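Local coordinates for periplasmic sugar-binding protein (Chloroflexus aurantiacus, PDB 4RXU), which binds beta-D-glucopyranose in the cleft between its two lobes and probably serves as the solute-binding component of an ABC-type sugar transporter, at residues 42-48 and 116-120; 220-224 and 251-255; 273-279 and 292-298. All blocks are in the same frame, centred on the assembly; numbering follows the deposited sequence.

Interaction 1. Residues 42-48 and 116-120; sequences EPRWIQD and SYDRL. With BGC (beta-D-glucopyranose), chain C.
Part of the glucose pocket is formed here, where the start of helix 44-59 and the loop before it face the end of strand 113-117 and the loop after it. The backbones stay apart, the nearest CA pair being D48 and D118 at 9.8 Å, so side chains span the gap and meet the sugar at their ends. Residues 44-48 are helical; Y117 is extended, and D118 turns with positive phi (70/-56), its CA-to-CB bond toward the helix. R44 (chi1 t, chi2 p) is the centre of a salt-bridge network: NH1 and NH2 both donate to D118 OD1 at 2.9 Å, while NE reaches D48 OD1 at 2.7 Å and NH1 reaches D48 OD2 at 2.9 Å. Y117 OH donates to the same D48 OD2 at 2.7 Å. At the other end, R119, extended from chi2 to chi4, forms a salt bridge from NH2 to E42 OE1 (2.8 Å), and one water joins R119 NH1 to E42 OE2. E42 OE1 accepts from W45 NE1 at 3.0 Å. The indole lies between these polar groups, with CZ2 over a face of the R119 guanidinium, 3.6 Å from NH2, and CH2 3.4 Å from D118 OD2. The charges meet glucose: its O6 donates to E42 OE1 (2.6 Å) and its O2 to D118 OD2 (2.7 Å), while R44 NH2 donates to O3 (2.9 Å), R119 NE to O1 (3.0 Å) and R119 NH2 to O5 (3.0 Å). Such networks of charged, planar side chains around the hydroxyls, beside an aromatic ring, are typical of periplasmic sugar-binding sites.

Interaction 2. Residues 220-224 and 251-255; sequences TNWDF and PNDGT. With BGC (beta-D-glucopyranose), chain C.
W222, T255 and P251 bury the most surface where segment 220-224 packs on the N-terminus of helix 253-264, in a periplasmic-binding-protein lobe that covers part of the sugar. The loop turns through N221 and W222, both with positive phi (53/26 and 54/39). T220 OG1 accepts from W222 N at 3.1 Å, an ST turn, and also bonds the backbone of A161; D223 N donates to T220 O at 3.0 Å. The nearest CA pair is F224 and T255, 5.2 Å apart. T255 (chi1 p) packs its CG2 3.5 Å from T220 OG1 and 4.0 Å from D223 O. T255 N donates to N252 OD1 at 3.1 Å, the capping bond of N252 (chi1 p) as helix N-cap; T255 OG1 adds a second bond to N252 OD1 at 2.7 Å. W222 (chi1 m) sends its indole past the cap: CZ3 lies 3.6 Å from P251 CB, CE3 is 3.5 Å from N252 ND2, and NE1 bonds D166. C6 of glucose lies over one face of the indole, 3.4 Å from CD2, the aromatic-on-sugar packing familiar from carbohydrate sites. F224 CD2 meets G254 O at 3.4 Å. The cap leaves the amide end of N252 for the pocket: ND2 donates to a water at 3.0 Å that also bonds W222 O, and to glucose O4 at 2.9 Å.

Interaction 3. Residues 273-279 and 292-298; sequences FVTGQDA and QSMTVFK. With BGC (beta-D-glucopyranose), chain C.
D278 and K298 both hydrogen-bond glucose: its O3 donates to D278 OD1 and its O4 to D278 OD2, both at 2.5 Å, while K298 NZ donates to O2 (2.9 Å) and O3 (3.0 Å). K298 (chi1-chi4 m, t, m, t) donates from NZ to Q277 OE1 (Q277 chi1 p, chi2 t) at 2.7 Å; its salt bridge to D278 OD1 is long, 3.9 Å. The largely extended segments run roughly the same way, 40° apart, with Q277 opposite V296 (CA-CA 4.2 Å) in a single bridge: V296 N donates to G276 O (3.1 Å) and D278 N to V296 O (2.9 Å). V274 N donates to S293 OG (2.9 Å) and S293 N to V274 O (3.2 Å). The chain turns at D278-A279 (phi 110° and 53°), where A279 N reaches T295 OG1 (3.3 Å), itself hydrogen-bonded to D253. A279 CB packs on F297 CD1 at 4.0 Å. The contact joins strand 269-274 to strand 295-298, which pairs with strand 332-343, beside helices 135-148 and 281-288.

All three contacts are largely buried and meet on one glucose, but they approach it differently. Interaction 1 links its segments through charged side chains; interaction 2 relies on apolar packing, a capped helix and one aromatic face; interaction 3 mixes backbone pairing with side-chain-to-backbone bonds, its charged pair at the sugar end. Interactions 2 and 3 form one continuous piece: D253 OD1 lies 2.6 Å from T295 OG1 and P251 O 2.8 Å from Q277 NE2, probable hydrogen bonds, and helix 253-264 leads into strand 269-274. Interaction 1 reaches them across the cleft, R119 packing on W222 and Q47 NE2 hydrogen-bonding D278 O at 3.0 Å; its strand 113-117 shares a mixed sheet with strand 295-298 of interaction 3.

Interaction 1. Residues 42-48 and 116-120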
loop_
_atom_site.group_PDB
_atom_site.type_symbol
_atom_site.label_atom_id
_atom_site.label_comp_id
_atom_site.label_asym_id
_atom_site.label_seq_id
_atom_site.Cartn_x
_atom_site.Cartn_y
_atom_site.Cartn_z
ATOM N N GLU A 42 -9.636 -6.208 2.886
ATOM C CA GLU A 42 -8.619 -5.192 3.150
ATOM C C GLU A 42 -9.307 -3.861 2.981
ATOM O O GLU A 42 -9.850 -3.603 1.913
ATOM C CB GLU A 42 -7.431 -5.312 2.180
ATOM C CG GLU A 42 -6.626 -6.604 2.328
ATOM C CD GLU A 42 -5.628 -6.830 1.200
ATOM O OE1 GLU A 42 -5.226 -5.858 0.494
ATOM O OE2 GLU A 42 -5.234 -8.009 1.040
ATOM N N PRO A 43 -9.287 -3.011 4.022
ATOM C CA PRO A 43 -10.116 -1.790 3.944
ATOM C C PRO A 43 -9.811 -0.874 2.751
ATOM O O PRO A 43 -10.684 -0.185 2.252
ATOM C CB PRO A 43 -9.779 -1.063 5.245
ATOM C CG PRO A 43 -9.432 -2.142 6.192
ATOM C CD PRO A 43 -8.834 -3.275 5.398
ATOM N N ARG A 44 -8.558 -0.892 2.299
ATOM C CA ARG A 44 -8.106 -0.015 1.227
ATOM C C ARG A 44 -9.070 -0.055 0.049
ATOM O O ARG A 44 -9.443 0.995 -0.473
ATOM C CB ARG A 44 -6.695 -0.395 0.759
ATOM C CG ARG A 44 -6.253 0.233 -0.563
ATOM C CD ARG A 44 -6.268 1.756 -0.595
ATOM N NE ARG A 44 -6.270 2.178 -1.987
ATOM C CZ ARG A 44 -5.215 2.250 -2.794
ATOM N NH1 ARG A 44 -5.404 2.540 -4.082
ATOM N NH2 ARG A 44 -3.976 2.060 -2.355
ATOM N N TRP A 45 -9.483 -1.270 -0.345
ATOM C CA TRP A 45 -10.244 -1.407 -1.601
ATOM C C TRP A 45 -11.672 -0.898 -1.507
ATOM O O TRP A 45 -12.284 -0.619 -2.529
ATOM C CB TRP A 45 -10.170 -2.829 -2.193
ATOM C CG TRP A 45 -8.753 -3.263 -2.133
ATOM C CD1 TRP A 45 -8.241 -4.206 -1.324
ATOM C CD2 TRP A 45 -7.629 -2.612 -2.754
ATOM N NE1 TRP A 45 -6.864 -4.225 -1.417
ATOM C CE2 TRP A 45 -6.472 -3.254 -2.296
ATOM C CE3 TRP A 45 -7.495 -1.569 -3.669
ATOM C CZ2 TRP A 45 -5.203 -2.869 -2.692
ATOM C CZ3 TRP A 45 -6.238 -1.198 -4.069
ATOM C CH2 TRP A 45 -5.111 -1.843 -3.588
ATOM N N ILE A 46 -12.177 -0.758 -0.291
ATOM C CA ILE A 46 -13.446 -0.090 -0.065
ATOM C C ILE A 46 -13.336 1.393 -0.439
ATOM O O ILE A 46 -14.275 1.957 -1.008
ATOM C CB ILE A 46 -13.910 -0.282 1.395
ATOM C CG1 ILE A 46 -13.899 -1.766 1.797
ATOM C CG2 ILE A 46 -15.301 0.288 1.580
ATOM C CD1 ILE A 46 -14.758 -2.677 0.956
ATOM N N GLN A 47 -12.187 2.011 -0.153
ATOM C CA GLN A 47 -11.966 3.397 -0.572
ATOM C C GLN A 47 -12.043 3.491 -2.099
ATOM O O GLN A 47 -12.782 4.309 -2.661
ATOM C CB GLN A 47 -10.636 3.942 -0.090
ATOM C CG GLN A 47 -10.449 4.043 1.419
ATOM C CD GLN A 47 -9.353 5.042 1.752
ATOM O OE1 GLN A 47 -9.383 6.197 1.280
ATOM N NE2 GLN A 47 -8.372 4.613 2.537
ATOM N N ASP A 48 -11.285 2.637 -2.789
ATOM C CA ASP A 48 -11.321 2.692 -4.255
ATOM C C ASP A 48 -12.710 2.396 -4.810
ATOM O O ASP A 48 -13.136 3.066 -5.734
ATOM C CB ASP A 48 -10.299 1.754 -4.886
ATOM C CG ASP A 48 -8.905 2.030 -4.395
ATOM O OD1 ASP A 48 -8.669 1.763 -3.198
ATOM O OD2 ASP A 48 -8.069 2.540 -5.188
ATOM N N SER A 116 -2.978 -2.062 -15.118
ATOM C CA SER A 116 -2.744 -2.560 -13.779
ATOM C C SER A 116 -2.971 -1.357 -12.832
ATOM O O SER A 116 -2.547 -0.250 -13.133
ATOM C CB SER A 116 -1.322 -3.106 -13.695
ATOM O OG SER A 116 -1.109 -3.977 -12.600
ATOM N N TYR A 117 -3.681 -1.597 -11.734
ATOM C CA TYR A 117 -4.209 -0.545 -10.893
ATOM C C TYR A 117 -3.722 -0.742 -9.466
ATOM O O TYR A 117 -3.987 -1.767 -8.850
ATOM C CB TYR A 117 -5.728 -0.583 -10.920
ATOM C CG TYR A 117 -6.374 0.503 -10.079
ATOM C CD1 TYR A 117 -6.452 1.806 -10.516
ATOM C CD2 TYR A 117 -6.884 0.207 -8.834
ATOM C CE1 TYR A 117 -7.017 2.791 -9.727
ATOM C CE2 TYR A 117 -7.481 1.176 -8.054
ATOM C CZ TYR A 117 -7.526 2.470 -8.504
ATOM O OH TYR A 117 -8.098 3.422 -7.700
ATOM N N ASP A 118 -2.991 0.261 -8.988
ATOM C CA ASP A 118 -2.385 0.326 -7.656
ATOM C C ASP A 118 -1.237 -0.656 -7.490
ATOM O O ASP A 118 -0.150 -0.258 -7.097
ATOM C CB ASP A 118 -3.374 0.154 -6.509
ATOM C CG ASP A 118 -2.748 0.527 -5.206
ATOM O OD1 ASP A 118 -2.735 1.744 -4.909
ATOM O OD2 ASP A 118 -2.200 -0.374 -4.511
ATOM N N ARG A 119 -1.510 -1.939 -7.722
ATOM C CA ARG A 119 -0.524 -3.013 -7.641
ATOM C C ARG A 119 -0.201 -3.471 -9.035
ATOM O O ARG A 119 -1.057 -3.423 -9.933
ATOM C CB ARG A 119 -1.081 -4.213 -6.880
ATOM C CG ARG A 119 -1.432 -3.933 -5.451
ATOM C CD ARG A 119 -2.111 -5.142 -4.845
ATOM N NE ARG A 119 -2.360 -4.965 -3.436
ATOM C CZ ARG A 119 -3.055 -5.803 -2.691
ATOM N NH1 ARG A 119 -3.622 -6.869 -3.239
ATOM N NH2 ARG A 119 -3.196 -5.561 -1.402
ATOM N N LEU A 120 1.037 -3.919 -9.203
ATOM C CA LEU A 120 1.551 -4.305 -10.497
ATOM C C LEU A 120 1.409 -5.806 -10.771
ATOM O O LEU A 120 1.823 -6.643 -9.980
ATOM C CB LEU A 120 3.031 -3.903 -10.554
ATOM C CG LEU A 120 3.758 -4.041 -11.890
ATOM C CD1 LEU A 120 3.054 -3.279 -13.005
ATOM C CD2 LEU A 120 5.211 -3.613 -11.717
HETATM C C2 BGC C . -2.005 -0.758 -1.209
HETATM C C3 BGC C . -2.132 -0.161 0.179
HETATM C C4 BGC C . -2.957 -1.095 1.052
HETATM C C5 BGC C . -2.407 -2.521 1.012
HETATM C C6 BGC C . -3.281 -3.526 1.728
HETATM C C1 BGC C . -1.318 -2.094 -0.983
HETATM O O1 BGC C . -0.901 -2.695 -2.174
HETATM O O2 BGC C . -1.224 0.116 -2.032
HETATM O O3 BGC C . -2.755 1.114 0.055
HETATM O O4 BGC C . -2.847 -0.654 2.419
HETATM O O5 BGC C . -2.250 -2.954 -0.325
HETATM O O6 BGC C . -4.648 -3.431 1.320
HETATM O O HOH W 1 -5.287 -8.552 -1.839
#

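Interaction 2. Residues 220-224 and 251-255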
loop_
_atom_site.group_PDB
_atom_site.type_symbol
_atom_site.label_atom_id
_atom_site.label_comp_id
_atom_site.label_asym_id
_atom_site.label_seq_id
_atom_site.Cartn_x
_atom_site.Cartn_y
_atom_site.Cartn_z
ATOM N N THR A 220 2.692 -8.916 7.903
ATOM C CA THR A 220 1.352 -8.783 8.438
ATOM C C THR A 220 0.326 -9.447 7.537
ATOM O O THR A 220 -0.832 -9.583 7.925
ATOM C CB THR A 220 0.955 -7.321 8.529
ATOM O OG1 THR A 220 0.903 -6.768 7.199
ATOM C CG2 THR A 220 1.917 -6.551 9.364
ATOM N N ASN A 221 0.730 -9.805 6.308
ATOM C CA ASN A 221 -0.214 -10.304 5.295
ATOM C C ASN A 221 -1.404 -9.354 5.076
ATOM O O ASN A 221 -2.499 -9.788 4.689
ATOM C CB ASN A 221 -0.711 -11.699 5.664
ATOM C CG ASN A 221 0.339 -12.761 5.443
ATOM O OD1 ASN A 221 1.151 -12.662 4.537
ATOM N ND2 ASN A 221 0.314 -13.788 6.263
ATOM N N TRP A 222 -1.182 -8.072 5.360
ATOM C CA TRP A 222 -2.208 -7.016 5.238
ATOM C C TRP A 222 -3.471 -7.358 6.025
ATOM O O TRP A 222 -4.602 -7.090 5.595
ATOM C CB TRP A 222 -2.556 -6.758 3.777
ATOM C CG TRP A 222 -1.512 -6.203 2.886
ATOM C CD1 TRP A 222 -1.260 -6.599 1.590
ATOM C CD2 TRP A 222 -0.648 -5.071 3.130
ATOM N NE1 TRP A 222 -0.275 -5.802 1.031
ATOM C CE2 TRP A 222 0.121 -4.861 1.951
ATOM C CE3 TRP A 222 -0.463 -4.213 4.207
ATOM C CZ2 TRP A 222 1.042 -3.825 1.838
ATOM C CZ3 TRP A 222 0.491 -3.197 4.105
ATOM C CH2 TRP A 222 1.220 -3.013 2.922
ATOM N N ASP A 223 -3.249 -7.940 7.192
ATOM C CA ASP A 223 -4.317 -8.485 8.034
ATOM C C ASP A 223 -4.137 -8.003 9.481
ATOM O O ASP A 223 -3.057 -8.146 10.064
ATOM C CB ASP A 223 -4.331 -10.013 8.000
ATOM C CG ASP A 223 -5.409 -10.606 8.899
ATOM O OD1 ASP A 223 -6.607 -10.372 8.663
ATOM O OD2 ASP A 223 -5.040 -11.305 9.853
ATOM N N PHE A 224 -5.210 -7.446 10.037
ATOM C CA PHE A 224 -5.219 -6.895 11.383
ATOM C C PHE A 224 -4.759 -7.906 12.444
ATOM O O PHE A 224 -3.818 -7.635 13.195
ATOM C CB PHE A 224 -6.627 -6.375 11.753
ATOM C CG PHE A 224 -6.658 -5.569 13.022
ATOM C CD1 PHE A 224 -6.695 -6.192 14.254
ATOM C CD2 PHE A 224 -6.612 -4.192 12.973
ATOM C CE1 PHE A 224 -6.697 -5.448 15.417
ATOM C CE2 PHE A 224 -6.627 -3.434 14.125
ATOM C CZ PHE A 224 -6.657 -4.063 15.355
ATOM N N PRO A 251 3.251 -1.084 8.077
ATOM C CA PRO A 251 3.192 -0.808 6.634
ATOM C C PRO A 251 1.912 -0.136 6.156
ATOM O O PRO A 251 1.926 0.518 5.136
ATOM C CB PRO A 251 3.361 -2.205 6.012
ATOM C CG PRO A 251 2.797 -3.133 7.049
ATOM C CD PRO A 251 3.204 -2.527 8.365
ATOM N N ASN A 252 0.803 -0.292 6.886
ATOM C CA ASN A 252 -0.397 0.466 6.529
ATOM C C ASN A 252 -1.208 0.783 7.762
ATOM O O ASN A 252 -0.822 0.407 8.854
ATOM C CB ASN A 252 -1.242 -0.229 5.442
ATOM C CG ASN A 252 -2.083 -1.381 5.964
ATOM O OD1 ASN A 252 -1.926 -1.856 7.097
ATOM N ND2 ASN A 252 -2.971 -1.877 5.100
ATOM N N ASP A 253 -2.347 1.443 7.590
ATOM C CA ASP A 253 -3.126 1.926 8.742
ATOM C C ASP A 253 -3.701 0.842 9.638
ATOM O O ASP A 253 -3.518 0.884 10.863
ATOM C CB ASP A 253 -4.222 2.872 8.276
ATOM C CG ASP A 253 -3.687 4.263 7.983
ATOM O OD1 ASP A 253 -2.513 4.545 8.299
ATOM O OD2 ASP A 253 -4.468 5.093 7.483
ATOM N N GLY A 254 -4.404 -0.128 9.057
ATOM C CA GLY A 254 -5.019 -1.125 9.912
ATOM C C GLY A 254 -3.968 -1.912 10.671
ATOM O O GLY A 254 -4.115 -2.189 11.858
ATOM N N THR A 255 -2.902 -2.314 9.982
ATOM C CA THR A 255 -1.855 -3.052 10.681
ATOM C C THR A 255 -1.156 -2.171 11.738
ATOM O O THR A 255 -0.780 -2.666 12.801
ATOM C CB THR A 255 -0.827 -3.680 9.705
ATOM O OG1 THR A 255 -0.129 -2.663 8.965
ATOM C CG2 THR A 255 -1.475 -4.691 8.757
HETATM C C2 BGC C . -2.005 -0.758 -1.209
HETATM C C3 BGC C . -2.132 -0.161 0.179
HETATM C C4 BGC C . -2.957 -1.095 1.052
HETATM C C5 BGC C . -2.407 -2.521 1.012
HETATM C C6 BGC C . -3.281 -3.526 1.728
HETATM C C1 BGC C . -1.318 -2.094 -0.983
HETATM O O1 BGC C . -0.901 -2.695 -2.174
HETATM O O2 BGC C . -1.224 0.116 -2.032
HETATM O O3 BGC C . -2.755 1.114 0.055
HETATM O O4 BGC C . -2.847 -0.654 2.419
HETATM O O5 BGC C . -2.250 -2.954 -0.325
HETATM O O6 BGC C . -4.648 -3.431 1.320
HETATM O O HOH W 2 -4.925 -4.121 5.239
#

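Interaction 3. Residues 273-279 and 292-298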
loop_
_atom_site.group_PDB
_atom_site.type_symbol
_atom_site.label_atom_id
_atom_site.label_comp_id
_atom_site.label_asym_id
_atom_site.label_seq_id
_atom_site.Cartn_x
_atom_site.Cartn_y
_atom_site.Cartn_z
ATOM N N PHE A 273 6.675 5.353 18.424
ATOM C CA PHE A 273 6.436 6.049 17.172
ATOM C C PHE A 273 6.052 5.001 16.143
ATOM O O PHE A 273 6.741 3.996 16.002
ATOM C CB PHE A 273 7.699 6.799 16.753
ATOM C CG PHE A 273 8.085 7.884 17.706
ATOM C CD1 PHE A 273 8.898 7.618 18.804
ATOM C CD2 PHE A 273 7.616 9.167 17.515
ATOM C CE1 PHE A 273 9.240 8.628 19.684
ATOM C CE2 PHE A 273 7.954 10.176 18.392
ATOM C CZ PHE A 273 8.764 9.903 19.477
ATOM N N VAL A 274 4.923 5.180 15.466
ATOM C CA VAL A 274 4.436 4.171 14.530
ATOM C C VAL A 274 3.907 4.827 13.260
ATOM O O VAL A 274 3.219 5.862 13.285
ATOM C CB VAL A 274 3.339 3.253 15.127
ATOM C CG1 VAL A 274 2.072 4.026 15.487
ATOM C CG2 VAL A 274 3.055 2.093 14.182
ATOM N N THR A 275 4.222 4.178 12.145
ATOM C CA THR A 275 3.903 4.655 10.812
ATOM C C THR A 275 2.635 3.999 10.294
ATOM O O THR A 275 2.044 3.176 10.965
ATOM C CB THR A 275 5.075 4.384 9.847
ATOM O OG1 THR A 275 5.280 2.979 9.716
ATOM C CG2 THR A 275 6.319 5.040 10.336
ATOM N N GLY A 276 2.215 4.405 9.099
ATOM C CA GLY A 276 1.065 3.797 8.421
ATOM C C GLY A 276 0.869 4.382 7.037
ATOM O O GLY A 276 1.695 5.133 6.548
ATOM N N GLN A 277 -0.210 3.978 6.383
ATOM C CA GLN A 277 -0.625 4.595 5.134
ATOM C C GLN A 277 -2.076 4.256 4.838
ATOM O O GLN A 277 -2.583 3.260 5.336
ATOM C CB GLN A 277 0.228 4.143 3.941
ATOM C CG GLN A 277 -0.010 2.710 3.508
ATOM C CD GLN A 277 0.823 2.349 2.301
ATOM O OE1 GLN A 277 0.661 2.923 1.222
ATOM N NE2 GLN A 277 1.731 1.405 2.479
ATOM N N ASP A 278 -2.673 5.133 4.027
ATOM C CA ASP A 278 -4.022 5.029 3.424
ATOM C C ASP A 278 -5.002 6.043 4.036
ATOM O O ASP A 278 -6.083 6.257 3.494
ATOM C CB ASP A 278 -4.648 3.636 3.556
ATOM C CG ASP A 278 -3.907 2.545 2.768
ATOM O OD1 ASP A 278 -3.058 2.838 1.896
ATOM O OD2 ASP A 278 -4.242 1.366 3.016
ATOM N N ALA A 279 -4.636 6.651 5.172
ATOM C CA ALA A 279 -5.526 7.613 5.838
ATOM C C ALA A 279 -6.919 7.019 6.072
ATOM O O ALA A 279 -7.940 7.681 5.891
ATOM C CB ALA A 279 -5.599 8.937 5.084
ATOM N N GLN A 292 -1.408 6.857 16.982
ATOM C CA GLN A 292 -0.634 6.520 15.799
ATOM C C GLN A 292 0.066 7.804 15.407
ATOM O O GLN A 292 -0.499 8.871 15.525
ATOM C CB GLN A 292 -1.560 6.036 14.687
ATOM C CG GLN A 292 -0.888 5.816 13.329
ATOM C CD GLN A 292 -1.811 5.186 12.284
ATOM O OE1 GLN A 292 -2.770 4.458 12.607
ATOM N NE2 GLN A 292 -1.469 5.392 11.010
ATOM N N SER A 293 1.303 7.719 14.963
ATOM C CA SER A 293 2.118 8.924 14.775
ATOM C C SER A 293 1.869 9.627 13.452
ATOM O O SER A 293 1.851 10.849 13.358
ATOM C CB SER A 293 3.621 8.586 14.890
ATOM O OG SER A 293 3.877 7.843 16.050
ATOM N N MET A 294 1.703 8.836 12.407
ATOM C CA MET A 294 1.544 9.371 11.071
ATOM C C MET A 294 0.892 8.377 10.167
ATOM O O MET A 294 0.878 7.189 10.440
ATOM C CB MET A 294 2.887 9.764 10.449
ATOM C CG MET A 294 3.828 8.590 10.172
ATOM S SD MET A 294 3.649 7.746 8.522
ATOM C CE MET A 294 4.904 8.667 7.607
ATOM N N THR A 295 0.366 8.899 9.065
ATOM C CA THR A 295 -0.052 8.067 7.956
ATOM C C THR A 295 0.400 8.734 6.654
ATOM O O THR A 295 0.433 9.955 6.531
ATOM C CB THR A 295 -1.587 7.799 7.935
ATOM O OG1 THR A 295 -1.905 6.765 6.989
ATOM C CG2 THR A 295 -2.369 9.068 7.592
ATOM N N VAL A 296 0.731 7.914 5.671
ATOM C CA VAL A 296 0.996 8.392 4.327
ATOM C C VAL A 296 -0.335 8.455 3.570
ATOM O O VAL A 296 -1.008 7.443 3.367
ATOM C CB VAL A 296 2.061 7.580 3.567
ATOM C CG1 VAL A 296 2.219 8.152 2.172
ATOM C CG2 VAL A 296 3.395 7.626 4.312
ATOM N N PHE A 297 -0.720 9.673 3.189
ATOM C CA PHE A 297 -1.979 9.919 2.489
ATOM C C PHE A 297 -1.753 9.705 1.008
ATOM O O PHE A 297 -0.885 10.328 0.420
ATOM C CB PHE A 297 -2.435 11.361 2.737
ATOM C CG PHE A 297 -3.583 11.824 1.868
ATOM C CD1 PHE A 297 -4.742 11.060 1.755
ATOM C CD2 PHE A 297 -3.508 13.020 1.165
ATOM C CE1 PHE A 297 -5.790 11.490 0.965
ATOM C CE2 PHE A 297 -4.569 13.451 0.375
ATOM C CZ PHE A 297 -5.698 12.674 0.270
ATOM N N LYS A 298 -2.553 8.817 0.427
ATOM C CA LYS A 298 -2.542 8.499 -0.996
ATOM C C LYS A 298 -3.925 8.853 -1.544
ATOM O O LYS A 298 -4.910 8.210 -1.185
ATOM C CB LYS A 298 -2.204 7.016 -1.208
ATOM C CG LYS A 298 -1.021 6.530 -0.368
ATOM C CD LYS A 298 -0.363 5.255 -0.833
ATOM C CE LYS A 298 -1.350 4.116 -0.937
ATOM N NZ LYS A 298 -0.602 2.842 -1.148
HETATM C C2 BGC C . -2.005 -0.758 -1.209
HETATM C C3 BGC C . -2.132 -0.161 0.179
HETATM C C4 BGC C . -2.957 -1.095 1.052
HETATM C C5 BGC C . -2.407 -2.521 1.012
HETATM C C6 BGC C . -3.281 -3.526 1.728
HETATM C C1 BGC C . -1.318 -2.094 -0.983
HETATM O O1 BGC C . -0.901 -2.695 -2.174
HETATM O O2 BGC C . -1.224 0.116 -2.032
HETATM O O3 BGC C . -2.755 1.114 0.055
HETATM O O4 BGC C . -2.847 -0.654 2.419
HETATM O O5 BGC C . -2.250 -2.954 -0.325
HETATM O O6 BGC C . -4.648 -3.431 1.320
HETATM O O HOH W 3 -4.935 7.593 1.418
#